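ATP-dependent 6-phosphofructokinase subunit beta (Saccharomyces cerevisiae, PDB 3O8O) catalyses the ATP-dependent phosphorylation of fructose 6-phosphate to fructose 1,6-bisphosphate, the first committing step of glycolysis. Local coordinates at residues 190-196 / 280-286; 185-190 / 245-249; 167-171 / 203-208; 406-411 / 671-675. All blocks are in the same frame, centred on the assembly; numbering follows the deposited sequence.

Contact 1 (190-196 / 280-286). With F6P (6-O-phosphono-beta-D-fructofuranose), chain I.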
loop_
_atom_site.group_PDB
_atom_site.type_symbol
_atom_site.label_atom_id
_atom_site.label_comp_id
_atom_site.label_asym_id
_atom_site.label_seq_id
_atom_site.Cartn_x
_atom_site.Cartn_y
_atom_site.Cartn_z
ATOM N N ARG B 190 38.617 27.973 24.694
ATOM C CA ARG B 190 39.768 27.383 25.348
ATOM C C ARG B 190 40.632 26.521 24.458
ATOM O O ARG B 190 40.385 26.348 23.253
ATOM C CB ARG B 190 39.340 26.527 26.524
ATOM C CG ARG B 190 38.515 27.241 27.539
ATOM C CD ARG B 190 38.579 26.483 28.843
ATOM N NE ARG B 190 37.528 26.890 29.757
ATOM C CZ ARG B 190 37.525 26.573 31.044
ATOM N NH1 ARG B 190 38.531 25.853 31.532
ATOM N NH2 ARG B 190 36.526 26.957 31.840
ATOM N N ALA B 191 41.658 25.973 25.100
ATOM C CA ALA B 191 42.619 25.094 24.464
ATOM C C ALA B 191 42.720 23.833 25.318
ATOM O O ALA B 191 42.776 23.893 26.554
ATOM C CB ALA B 191 43.954 25.776 24.380
ATOM N N PHE B 192 42.719 22.686 24.654
ATOM C CA PHE B 192 42.803 21.415 25.351
ATOM C C PHE B 192 43.916 20.559 24.763
ATOM O O PHE B 192 44.116 20.493 23.538
ATOM C CB PHE B 192 41.473 20.637 25.245
ATOM C CG PHE B 192 40.376 21.127 26.174
ATOM C CD1 PHE B 192 39.444 22.073 25.748
ATOM C CD2 PHE B 192 40.275 20.628 27.472
ATOM C CE1 PHE B 192 38.437 22.510 26.601
ATOM C CE2 PHE B 192 39.265 21.061 28.331
ATOM C CZ PHE B 192 38.349 22.002 27.896
ATOM N N VAL B 193 44.646 19.913 25.655
ATOM C CA VAL B 193 45.704 19.009 25.258
ATOM C C VAL B 193 45.134 17.639 25.624
ATOM O O VAL B 193 45.059 17.268 26.800
ATOM C CB VAL B 193 46.982 19.285 26.052
ATOM C CG1 VAL B 193 48.053 18.258 25.725
ATOM C CG2 VAL B 193 47.477 20.662 25.722
ATOM N N VAL B 194 44.702 16.897 24.614
ATOM C CA VAL B 194 44.120 15.589 24.856
ATOM C C VAL B 194 45.153 14.479 24.760
ATOM O O VAL B 194 45.695 14.218 23.693
ATOM C CB VAL B 194 42.978 15.305 23.855
ATOM C CG1 VAL B 194 42.227 14.053 24.271
ATOM C CG2 VAL B 194 42.030 16.495 23.785
ATOM N N GLU B 195 45.426 13.837 25.890
ATOM C CA GLU B 195 46.377 12.735 25.923
ATOM C C GLU B 195 45.699 11.431 25.482
ATOM O O GLU B 195 44.773 10.938 26.121
ATOM C CB GLU B 195 46.937 12.555 27.323
ATOM C CG GLU B 195 48.191 11.714 27.323
ATOM C CD GLU B 195 48.405 11.031 28.648
ATOM O OE1 GLU B 195 48.172 11.715 29.686
ATOM O OE2 GLU B 195 48.799 9.831 28.644
ATOM N N VAL B 196 46.204 10.869 24.398
ATOM C CA VAL B 196 45.653 9.659 23.812
ATOM C C VAL B 196 46.553 8.419 23.925
ATOM O O VAL B 196 47.766 8.532 23.978
ATOM C CB VAL B 196 45.324 9.951 22.335
ATOM C CG1 VAL B 196 45.842 8.830 21.435
ATOM C CG2 VAL B 196 43.822 10.184 22.197
ATOM N N ASP B 280 43.963 29.986 28.009
ATOM C CA ASP B 280 43.351 29.078 28.965
ATOM C C ASP B 280 43.500 27.646 28.445
ATOM O O ASP B 280 42.951 27.285 27.396
ATOM C CB ASP B 280 41.882 29.453 29.140
ATOM C CG ASP B 280 41.331 29.032 30.477
ATOM O OD1 ASP B 280 42.106 28.519 31.305
ATOM O OD2 ASP B 280 40.119 29.223 30.708
ATOM N N THR B 281 44.262 26.832 29.172
ATOM C CA THR B 281 44.480 25.467 28.741
ATOM C C THR B 281 44.176 24.428 29.801
ATOM O O THR B 281 44.334 24.676 30.991
ATOM C CB THR B 281 45.917 25.296 28.256
ATOM O OG1 THR B 281 46.138 26.170 27.138
ATOM C CG2 THR B 281 46.183 23.863 27.834
ATOM N N ARG B 282 43.705 23.272 29.338
ATOM C CA ARG B 282 43.364 22.146 30.198
ATOM C C ARG B 282 43.894 20.878 29.543
ATOM O O ARG B 282 43.977 20.790 28.302
ATOM C CB ARG B 282 41.850 22.031 30.361
ATOM C CG ARG B 282 41.197 23.174 31.080
ATOM C CD ARG B 282 41.596 23.170 32.525
ATOM N NE ARG B 282 40.910 24.227 33.246
ATOM C CZ ARG B 282 41.067 25.521 32.982
ATOM N NH1 ARG B 282 41.893 25.902 32.013
ATOM N NH2 ARG B 282 40.394 26.432 33.677
ATOM N N ILE B 283 44.259 19.909 30.383
ATOM C CA ILE B 283 44.769 18.625 29.908
ATOM C C ILE B 283 43.703 17.574 30.135
ATOM O O ILE B 283 43.067 17.539 31.183
ATOM C CB ILE B 283 46.054 18.195 30.662
ATOM C CG1 ILE B 283 47.242 19.062 30.225
ATOM C CG2 ILE B 283 46.353 16.724 30.396
ATOM C CD1 ILE B 283 48.564 18.685 30.912
ATOM N N THR B 284 43.507 16.718 29.144
ATOM C CA THR B 284 42.517 15.660 29.239
ATOM C C THR B 284 43.171 14.319 28.963
ATOM O O THR B 284 43.793 14.138 27.914
ATOM C CB THR B 284 41.413 15.841 28.192
ATOM O OG1 THR B 284 40.826 17.142 28.310
ATOM C CG2 THR B 284 40.350 14.816 28.402
ATOM N N THR B 285 43.065 13.376 29.890
ATOM C CA THR B 285 43.642 12.074 29.609
ATOM C C THR B 285 42.516 11.048 29.541
ATOM O O THR B 285 41.989 10.592 30.560
ATOM C CB THR B 285 44.684 11.675 30.652
ATOM O OG1 THR B 285 45.759 12.620 30.625
ATOM C CG2 THR B 285 45.256 10.310 30.322
ATOM N N LEU B 286 42.147 10.708 28.312
ATOM C CA LEU B 286 41.079 9.765 28.048
ATOM C C LEU B 286 41.255 8.447 28.787
ATOM O O LEU B 286 40.298 7.902 29.342
ATOM C CB LEU B 286 40.978 9.527 26.543
ATOM C CG LEU B 286 40.773 10.804 25.717
ATOM C CD1 LEU B 286 40.307 10.425 24.278
ATOM C CD2 LEU B 286 39.739 11.714 26.414
HETATM O O1 F6P I . 30.773 24.212 36.623
HETATM C C1 F6P I . 31.405 23.415 37.599
HETATM C C2 F6P I . 32.560 22.624 36.984
HETATM O O2 F6P I . 32.102 21.830 35.881
HETATM C C3 F6P I . 33.196 21.757 38.102
HETATM O O3 F6P I . 32.756 20.390 38.077
HETATM C C4 F6P I . 34.709 21.908 37.847
HETATM O O4 F6P I . 35.463 21.741 39.052
HETATM C C5 F6P I . 34.803 23.333 37.238
HETATM O O5 F6P I . 33.565 23.527 36.521
HETATM C C6 F6P I . 35.989 23.438 36.273
HETATM O O6 F6P I . 36.045 24.763 35.727
HETATM P P F6P I . 37.296 24.827 34.705
HETATM O O1P F6P I . 37.900 23.655 34.025
HETATM O O2P F6P I . 37.542 26.246 33.989
HETATM O O3P F6P I . 36.151 24.677 33.589
#
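Arg190 and Arg282 converge on the phosphate of one F6P, their guanidinium planes turned 57° apart; they are fructose 6-phosphate-binding arginines of a site completed by another protein chain, subunit alpha. Arg190 arrives as an extended chain and places NH1 2.7 Å from F6P O2P. Arg282 folds over at chi2 (-69°), bringing NE to F6P O1P at 3.2 Å and NH2 to the same O2P at 2.9 Å, both weak bonds. The phosphate probably offsets the closeness of the two positive groups, and Asp280 helps: its OD1 takes Arg282 NH1 at 2.7 Å within the guanidinium plane, while OD2 lies over a face of Arg190, 3.6 Å from NE, a long and purely electrostatic pair. With an alanine at Arg282, the phosphate is likely to lose part of its grip and Asp280 its close ionic mate. Behind this site the strands run parallel, Phe192 crossing Arg282 at a slant, CE2 3.4 Å from Arg282 CB. At the far end Thr285 OG1 donates to Glu195 OE1 (2.7 Å). Strand 281-285 borders the four-stranded parallel sheet, and strand 248-253 pairs with the other side of 191-196. Helix 167-187 covers the Phe192 face; helix 266-275 packs on the face of Thr281 and Ile283.

Contact 2 (185-190 / 245-249). With F6P (6-O-phosphono-beta-D-fructofuranose), chain I.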
loop_
_atom_site.group_PDB
_atom_site.type_symbol
_atom_site.label_atom_id
_atom_site.label_comp_id
_atom_site.label_asym_id
_atom_site.label_seq_id
_atom_site.Cartn_x
_atom_site.Cartn_y
_atom_site.Cartn_z
ATOM N N ALA B 185 34.888 23.532 25.090
ATOM C CA ALA B 185 36.053 24.305 24.676
ATOM C C ALA B 185 35.591 25.509 23.885
ATOM O O ALA B 185 36.075 26.604 24.079
ATOM C CB ALA B 185 36.973 23.469 23.816
ATOM N N ASN B 186 34.655 25.297 22.977
ATOM C CA ASN B 186 34.116 26.376 22.153
ATOM C C ASN B 186 33.362 27.431 22.979
ATOM O O ASN B 186 33.289 28.591 22.595
ATOM C CB ASN B 186 33.171 25.787 21.117
ATOM C CG ASN B 186 32.716 26.800 20.106
ATOM O OD1 ASN B 186 33.303 26.921 19.034
ATOM N ND2 ASN B 186 31.668 27.545 20.440
ATOM N N SER B 187 32.789 27.020 24.103
ATOM C CA SER B 187 32.054 27.945 24.945
ATOM C C SER B 187 33.001 28.959 25.543
ATOM O O SER B 187 32.678 30.133 25.613
ATOM C CB SER B 187 31.333 27.206 26.090
ATOM O OG SER B 187 30.176 26.523 25.647
ATOM N N HIS B 188 34.165 28.491 25.985
ATOM C CA HIS B 188 35.164 29.348 26.614
ATOM C C HIS B 188 36.362 29.675 25.713
ATOM O O HIS B 188 37.371 30.199 26.180
ATOM C CB HIS B 188 35.659 28.669 27.877
ATOM C CG HIS B 188 34.596 28.458 28.902
ATOM N ND1 HIS B 188 33.407 27.828 28.624
ATOM C CD2 HIS B 188 34.562 28.753 30.223
ATOM C CE1 HIS B 188 32.686 27.737 29.729
ATOM N NE2 HIS B 188 33.364 28.291 30.714
ATOM N N SER B 189 36.235 29.380 24.421
ATOM C CA SER B 189 37.314 29.584 23.452
ATOM C C SER B 189 38.644 29.142 24.047
ATOM O O SER B 189 39.648 29.838 23.926
ATOM C CB SER B 189 37.380 31.038 23.040
ATOM O OG SER B 189 36.179 31.413 22.399
ATOM N N ARG B 190 38.617 27.973 24.694
ATOM C CA ARG B 190 39.768 27.383 25.348
ATOM C C ARG B 190 40.632 26.521 24.458
ATOM O O ARG B 190 40.385 26.348 23.253
ATOM C CB ARG B 190 39.340 26.527 26.524
ATOM C CG ARG B 190 38.515 27.241 27.539
ATOM C CD ARG B 190 38.579 26.483 28.843
ATOM N NE ARG B 190 37.528 26.890 29.757
ATOM C CZ ARG B 190 37.525 26.573 31.044
ATOM N NH1 ARG B 190 38.531 25.853 31.532
ATOM N NH2 ARG B 190 36.526 26.957 31.840
ATOM N N LYS B 245 39.052 30.566 14.700
ATOM C CA LYS B 245 38.872 29.368 15.493
ATOM C C LYS B 245 38.899 29.668 16.994
ATOM O O LYS B 245 39.918 30.085 17.512
ATOM C CB LYS B 245 39.942 28.355 15.126
ATOM C CG LYS B 245 39.700 26.974 15.738
ATOM C CD LYS B 245 40.489 25.926 14.987
ATOM C CE LYS B 245 40.577 24.643 15.766
ATOM N NZ LYS B 245 41.570 23.746 15.107
ATOM N N ARG B 246 37.768 29.467 17.675
ATOM C CA ARG B 246 37.639 29.726 19.107
ATOM C C ARG B 246 38.306 28.688 19.986
ATOM O O ARG B 246 38.615 28.947 21.152
ATOM C CB ARG B 246 36.178 29.752 19.510
ATOM C CG ARG B 246 35.337 30.801 18.820
ATOM C CD ARG B 246 33.888 30.775 19.359
ATOM N NE ARG B 246 33.831 30.759 20.811
ATOM C CZ ARG B 246 33.198 31.667 21.524
ATOM N NH1 ARG B 246 32.581 32.647 20.908
ATOM N NH2 ARG B 246 33.187 31.595 22.847
ATOM N N THR B 247 38.510 27.505 19.428
ATOM C CA THR B 247 39.083 26.398 20.177
ATOM C C THR B 247 40.442 25.964 19.675
ATOM O O THR B 247 40.789 26.174 18.513
ATOM C CB THR B 247 38.163 25.140 20.102
ATOM O OG1 THR B 247 37.799 24.895 18.727
ATOM C CG2 THR B 247 36.904 25.311 20.972
ATOM N N THR B 248 41.196 25.334 20.571
ATOM C CA THR B 248 42.517 24.799 20.247
ATOM C C THR B 248 42.624 23.392 20.868
ATOM O O THR B 248 42.599 23.192 22.088
ATOM C CB THR B 248 43.649 25.753 20.729
ATOM O OG1 THR B 248 43.646 26.927 19.906
ATOM C CG2 THR B 248 45.010 25.095 20.612
ATOM N N ILE B 249 42.707 22.414 19.978
ATOM C CA ILE B 249 42.769 21.014 20.348
ATOM C C ILE B 249 44.065 20.466 19.798
ATOM O O ILE B 249 44.267 20.424 18.573
ATOM C CB ILE B 249 41.557 20.194 19.723
ATOM C CG1 ILE B 249 40.228 20.766 20.207
ATOM C CG2 ILE B 249 41.617 18.712 20.149
ATOM C CD1 ILE B 249 40.089 20.708 21.698
HETATM O O1 F6P I . 30.773 24.212 36.623
HETATM C C1 F6P I . 31.405 23.415 37.599
HETATM C C2 F6P I . 32.560 22.624 36.984
HETATM O O2 F6P I . 32.102 21.830 35.881
HETATM C C3 F6P I . 33.196 21.757 38.102
HETATM O O3 F6P I . 32.756 20.390 38.077
HETATM C C4 F6P I . 34.709 21.908 37.847
HETATM O O4 F6P I . 35.463 21.741 39.052
HETATM C C5 F6P I . 34.803 23.333 37.238
HETATM O O5 F6P I . 33.565 23.527 36.521
HETATM C C6 F6P I . 35.989 23.438 36.273
HETATM O O6 F6P I . 36.045 24.763 35.727
HETATM P P F6P I . 37.296 24.827 34.705
HETATM O O1P F6P I . 37.900 23.655 34.025
HETATM O O2P F6P I . 37.542 26.246 33.989
HETATM O O3P F6P I . 36.151 24.677 33.589
#
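Arg190 O is held by two neighbouring groups of the other segment: Thr248 N donates to it at 3.0 Å, and the CA-H of Thr247 approaches it, with CA 3.3 Å from the oxygen. The chain gets there by a tight turn after the helix, in which Ser189 takes a positive phi (42°) and Arg190 N reaches back to Ala185 O at 3.0 Å. Arg246 curls round this helix end. Its chain bends at chi3 (48°), which swings NE to within 2.9 Å of Asn186 O, a weak bond, and lays one face of the guanidinium against Ser189 OG. Its NH1 reaches beyond the segments to a salt bridge with an acidic side chain of another protein chain, tying the turn to the subunit interface. Arg241 donates to the carbonyl oxygens of both Ser189 and Arg246, bracing the turn from outside the two segments. Thr247 turns its methyl CG2 onto Ala185 CB (3.4 Å), while its OG1 bonds to Glu182 one helical turn earlier. The contact thus fastens the end of helix 167-187, just ahead of strand 191-196, to the start of strand 248-253, its neighbour in the parallel sheet.

Contact 3 (167-171 / 203-208)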
loop_
_atom_site.group_PDB
_atom_site.type_symbol
_atom_site.label_atom_id
_atom_site.label_comp_id
_atom_site.label_asym_id
_atom_site.label_seq_id
_atom_site.Cartn_x
_atom_site.Cartn_y
_atom_site.Cartn_z
ATOM N N ALA B 167 41.588 -1.362 16.860
ATOM C CA ALA B 167 42.171 -0.071 16.535
ATOM C C ALA B 167 41.106 0.975 16.239
ATOM O O ALA B 167 40.979 1.968 16.959
ATOM C CB ALA B 167 43.092 -0.218 15.358
ATOM N N TYR B 168 40.343 0.757 15.178
ATOM C CA TYR B 168 39.300 1.705 14.820
ATOM C C TYR B 168 38.250 1.941 15.903
ATOM O O TYR B 168 37.654 3.016 15.963
ATOM C CB TYR B 168 38.635 1.274 13.533
ATOM C CG TYR B 168 39.502 1.560 12.347
ATOM C CD1 TYR B 168 40.172 0.536 11.672
ATOM C CD2 TYR B 168 39.636 2.859 11.882
ATOM C CE1 TYR B 168 40.946 0.811 10.554
ATOM C CE2 TYR B 168 40.397 3.151 10.777
ATOM C CZ TYR B 168 41.054 2.130 10.105
ATOM O OH TYR B 168 41.808 2.435 8.977
ATOM N N SER B 169 38.014 0.949 16.755
ATOM C CA SER B 169 37.052 1.119 17.832
ATOM C C SER B 169 37.641 2.139 18.801
ATOM O O SER B 169 36.956 3.043 19.276
ATOM C CB SER B 169 36.795 -0.205 18.560
ATOM O OG SER B 169 36.097 -1.126 17.741
ATOM N N ALA B 170 38.922 1.987 19.103
ATOM C CA ALA B 170 39.584 2.920 19.989
ATOM C C ALA B 170 39.506 4.311 19.344
ATOM O O ALA B 170 39.180 5.297 20.013
ATOM C CB ALA B 170 41.007 2.505 20.174
ATOM N N LEU B 171 39.786 4.383 18.041
ATOM C CA LEU B 171 39.736 5.658 17.326
ATOM C C LEU B 171 38.364 6.311 17.453
ATOM O O LEU B 171 38.268 7.527 17.555
ATOM C CB LEU B 171 40.077 5.464 15.845
ATOM C CG LEU B 171 39.889 6.696 14.928
ATOM C CD1 LEU B 171 40.758 7.835 15.424
ATOM C CD2 LEU B 171 40.219 6.330 13.457
ATOM N N TRP B 203 49.386 6.029 15.533
ATOM C CA TRP B 203 48.281 5.828 14.600
ATOM C C TRP B 203 46.975 6.443 15.109
ATOM O O TRP B 203 46.251 7.086 14.348
ATOM C CB TRP B 203 48.064 4.337 14.344
ATOM C CG TRP B 203 47.035 4.110 13.304
ATOM C CD1 TRP B 203 47.200 4.185 11.947
ATOM C CD2 TRP B 203 45.656 3.842 13.528
ATOM N NE1 TRP B 203 46.001 3.980 11.313
ATOM C CE2 TRP B 203 45.035 3.764 12.262
ATOM C CE3 TRP B 203 44.880 3.663 14.675
ATOM C CZ2 TRP B 203 43.673 3.507 12.114
ATOM C CZ3 TRP B 203 43.530 3.413 14.527
ATOM C CH2 TRP B 203 42.938 3.335 13.253
ATOM N N LEU B 204 46.678 6.224 16.390
ATOM C CA LEU B 204 45.485 6.770 17.020
ATOM C C LEU B 204 45.493 8.292 17.103
ATOM O O LEU B 204 44.486 8.938 16.778
ATOM C CB LEU B 204 45.308 6.203 18.421
ATOM C CG LEU B 204 44.778 4.771 18.499
ATOM C CD1 LEU B 204 44.830 4.291 19.946
ATOM C CD2 LEU B 204 43.355 4.700 17.966
ATOM N N ALA B 205 46.611 8.872 17.535
ATOM C CA ALA B 205 46.709 10.331 17.640
ATOM C C ALA B 205 46.590 11.001 16.262
ATOM O O ALA B 205 45.894 11.997 16.106
ATOM C CB ALA B 205 48.025 10.720 18.305
ATOM N N LEU B 206 47.266 10.446 15.266
ATOM C CA LEU B 206 47.220 11.000 13.919
ATOM C C LEU B 206 45.788 10.998 13.344
ATOM O O LEU B 206 45.226 12.077 13.069
ATOM C CB LEU B 206 48.167 10.206 13.016
ATOM C CG LEU B 206 48.135 10.358 11.490
ATOM C CD1 LEU B 206 48.376 11.808 11.044
ATOM C CD2 LEU B 206 49.202 9.436 10.919
ATOM N N LEU B 207 45.206 9.798 13.171
ATOM C CA LEU B 207 43.844 9.637 12.645
ATOM C C LEU B 207 42.865 10.500 13.417
ATOM O O LEU B 207 41.987 11.128 12.826
ATOM C CB LEU B 207 43.391 8.187 12.743
ATOM C CG LEU B 207 43.695 7.173 11.609
ATOM C CD1 LEU B 207 43.030 7.595 10.276
ATOM C CD2 LEU B 207 45.195 7.017 11.439
ATOM N N ALA B 208 43.018 10.536 14.738
ATOM C CA ALA B 208 42.126 11.334 15.548
ATOM C C ALA B 208 42.227 12.785 15.145
ATOM O O ALA B 208 41.226 13.419 14.817
ATOM C CB ALA B 208 42.454 11.173 17.011
#
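Helix 167-187 packs here against helix 203-212 in the N-terminal catalytic domain, an apolar helix-helix contact built round a knob-into-hole and a T-shaped aromatic pair. The two helices flank strand 191-196 in sequence, one leading into it and the other following it, as in an alpha/beta fold. Their short segments cross at -52° with the axes 10.0 Å apart. The knob is Leu171, seated among Trp203, Leu204, Leu207 and Ala208: CD2 meets Leu207 CB at 3.7 Å, and CD1 touches Ala208 CB at 4.1 Å. Leu204 answers by sending CD2 between Ala170 CB (3.9 Å) and Leu171 CB (4.0 Å). Near the helix starts, Trp203 swings its indole across to the partner helix with CG trans to the backbone nitrogen (chi1 -175°), so that CZ3 rests on Ala167 CB at 3.8 Å. Tyr168 has a further edge-to-face partner in Tyr298, so its ring links this pair to helix 297-316. Leucine in place of Tyr168 is likely to lose both aromatic pairings and leave the indole edge without the flat surface it points into. The six-membered ring of Trp203 stands at 90° to the Tyr168 ring, centroids 4.9 Å apart, and the edge formed by CZ2 and CH2 meets the face, each atom 3.6 Å from Tyr168 CE2.

Contact 4 (406-411 / 671-675)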
loop_
_atom_site.group_PDB
_atom_site.type_symbol
_atom_site.label_atom_id
_atom_site.label_comp_id
_atom_site.label_asym_id
_atom_site.label_seq_id
_atom_site.Cartn_x
_atom_site.Cartn_y
_atom_site.Cartn_z
ATOM N N GLY B 406 27.469 10.426 5.502
ATOM C CA GLY B 406 28.554 10.771 6.413
ATOM C C GLY B 406 29.912 10.939 5.761
ATOM O O GLY B 406 30.395 10.027 5.092
ATOM N N GLY B 407 30.519 12.111 5.953
ATOM C CA GLY B 407 31.826 12.375 5.377
ATOM C C GLY B 407 31.838 13.333 4.199
ATOM O O GLY B 407 32.896 13.780 3.766
ATOM N N ILE B 408 30.668 13.644 3.663
ATOM C CA ILE B 408 30.619 14.553 2.545
ATOM C C ILE B 408 31.110 15.921 2.988
ATOM O O ILE B 408 31.829 16.579 2.255
ATOM C CB ILE B 408 29.204 14.655 1.960
ATOM C CG1 ILE B 408 28.899 13.380 1.171
ATOM C CG2 ILE B 408 29.086 15.883 1.068
ATOM C CD1 ILE B 408 27.543 13.385 0.474
ATOM N N ASN B 409 30.743 16.364 4.181
ATOM C CA ASN B 409 31.222 17.659 4.618
ATOM C C ASN B 409 32.726 17.571 4.839
ATOM O O ASN B 409 33.459 18.543 4.653
ATOM C CB ASN B 409 30.529 18.099 5.905
ATOM C CG ASN B 409 29.096 18.587 5.667
ATOM O OD1 ASN B 409 28.745 19.020 4.563
ATOM N ND2 ASN B 409 28.275 18.543 6.714
ATOM N N SER B 410 33.195 16.399 5.236
ATOM C CA SER B 410 34.616 16.227 5.452
ATOM C C SER B 410 35.284 16.409 4.107
ATOM O O SER B 410 36.225 17.170 3.979
ATOM C CB SER B 410 34.911 14.833 5.991
ATOM O OG SER B 410 34.109 14.544 7.122
ATOM N N ALA B 411 34.782 15.714 3.095
ATOM C CA ALA B 411 35.361 15.819 1.764
ATOM C C ALA B 411 35.475 17.284 1.402
ATOM O O ALA B 411 36.559 17.754 1.092
ATOM C CB ALA B 411 34.505 15.086 0.749
ATOM N N ASP B 671 34.861 7.210 8.027
ATOM C CA ASP B 671 34.291 8.055 6.999
ATOM C C ASP B 671 34.953 9.412 6.907
ATOM O O ASP B 671 35.126 9.934 5.802
ATOM C CB ASP B 671 32.805 8.236 7.250
ATOM C CG ASP B 671 31.987 7.411 6.336
ATOM O OD1 ASP B 671 30.790 7.218 6.619
ATOM O OD2 ASP B 671 32.551 6.963 5.323
ATOM N N ARG B 672 35.312 9.988 8.055
ATOM C CA ARG B 672 35.952 11.300 8.056
ATOM C C ARG B 672 37.341 11.240 7.433
ATOM O O ARG B 672 37.583 11.832 6.374
ATOM C CB ARG B 672 36.027 11.869 9.472
ATOM C CG ARG B 672 34.950 12.914 9.721
ATOM C CD ARG B 672 34.902 13.375 11.155
ATOM N NE ARG B 672 34.449 12.314 12.037
ATOM C CZ ARG B 672 34.485 12.360 13.367
ATOM N NH1 ARG B 672 34.957 13.411 14.026
ATOM N NH2 ARG B 672 34.031 11.342 14.055
ATOM N N THR B 673 38.252 10.509 8.068
ATOM C CA THR B 673 39.598 10.390 7.541
ATOM C C THR B 673 39.625 9.942 6.087
ATOM O O THR B 673 40.384 10.480 5.298
ATOM C CB THR B 673 40.440 9.417 8.374
ATOM O OG1 THR B 673 39.974 8.072 8.197
ATOM C CG2 THR B 673 40.357 9.801 9.836
ATOM N N ARG B 674 38.797 8.970 5.722
ATOM C CA ARG B 674 38.777 8.483 4.346
ATOM C C ARG B 674 38.275 9.567 3.403
ATOM O O ARG B 674 38.623 9.594 2.217
ATOM C CB ARG B 674 37.897 7.231 4.232
ATOM N N ALA B 675 37.455 10.469 3.926
ATOM C CA ALA B 675 36.932 11.527 3.085
ATOM C C ALA B 675 38.067 12.450 2.718
ATOM O O ALA B 675 38.276 12.732 1.537
ATOM C CB ALA B 675 35.842 12.288 3.800
#
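Asp671 brings its carboxylate up to the glycine loop of 406-411, where OD1 stands 3.2 Å from Gly406 O. Two acceptors meet here without a bond; the carboxylate is bonded instead by Thr539, which serves OD1, and by Tyr533 and the backbone N of Gly536, which serve OD2 and together probably settle the charge. Asp671 O faces Gly407 CA at 4.1 Å. Gly407, the N-cap of the following helix, turns with phi 107°, and with no side chain it lets the two backbones come together. Next, Arg672 lays its CG against Ser410 OG at 3.2 Å. That hydroxyl bonds to Gln454 O, so the meeting with Arg672 is through the aliphatic stem, beyond which the chain bends at chi3 (-68°). One turn further on comes Ala675, whose methyl fits over the first turn of the other helix. CB lies 3.3 Å from Gly407 O, itself the acceptor for Ala411 N, and 3.5 Å from Ser410 CB, with Ala411 CB at 4.4 Å. The contact joins the start of helix 408-422, just after strand 395-401, to helix 669-688 in the regulatory domain. Strand 487-492 packs against Ala411 through Val491, Leu535 touches both alanines, and on another side of helix 669-688 Thr673 meets helix 203-212 of the catalytic domain.

From the N terminus, helix 167-187 opens contact 3 at its start and contact 2 at its end, and strand 191-196 then opens contact 1. The loops close in the same order, at 203-208, 245-249 and 280-286, so all three cross rather than nest. Contacts 1 and 2 share Arg190 and build adjacent parts of one parallel sheet, while contact 3 joins the helices before and after its strand 191-196; Val196 packs on Leu204. Contact 4 follows in series, closing a loop of 259 residues within the regulatory domain. It meets contact 3 where Leu207 CD1 lies 3.5 Å from Thr673 CG2, so the two halves of the chain touch there.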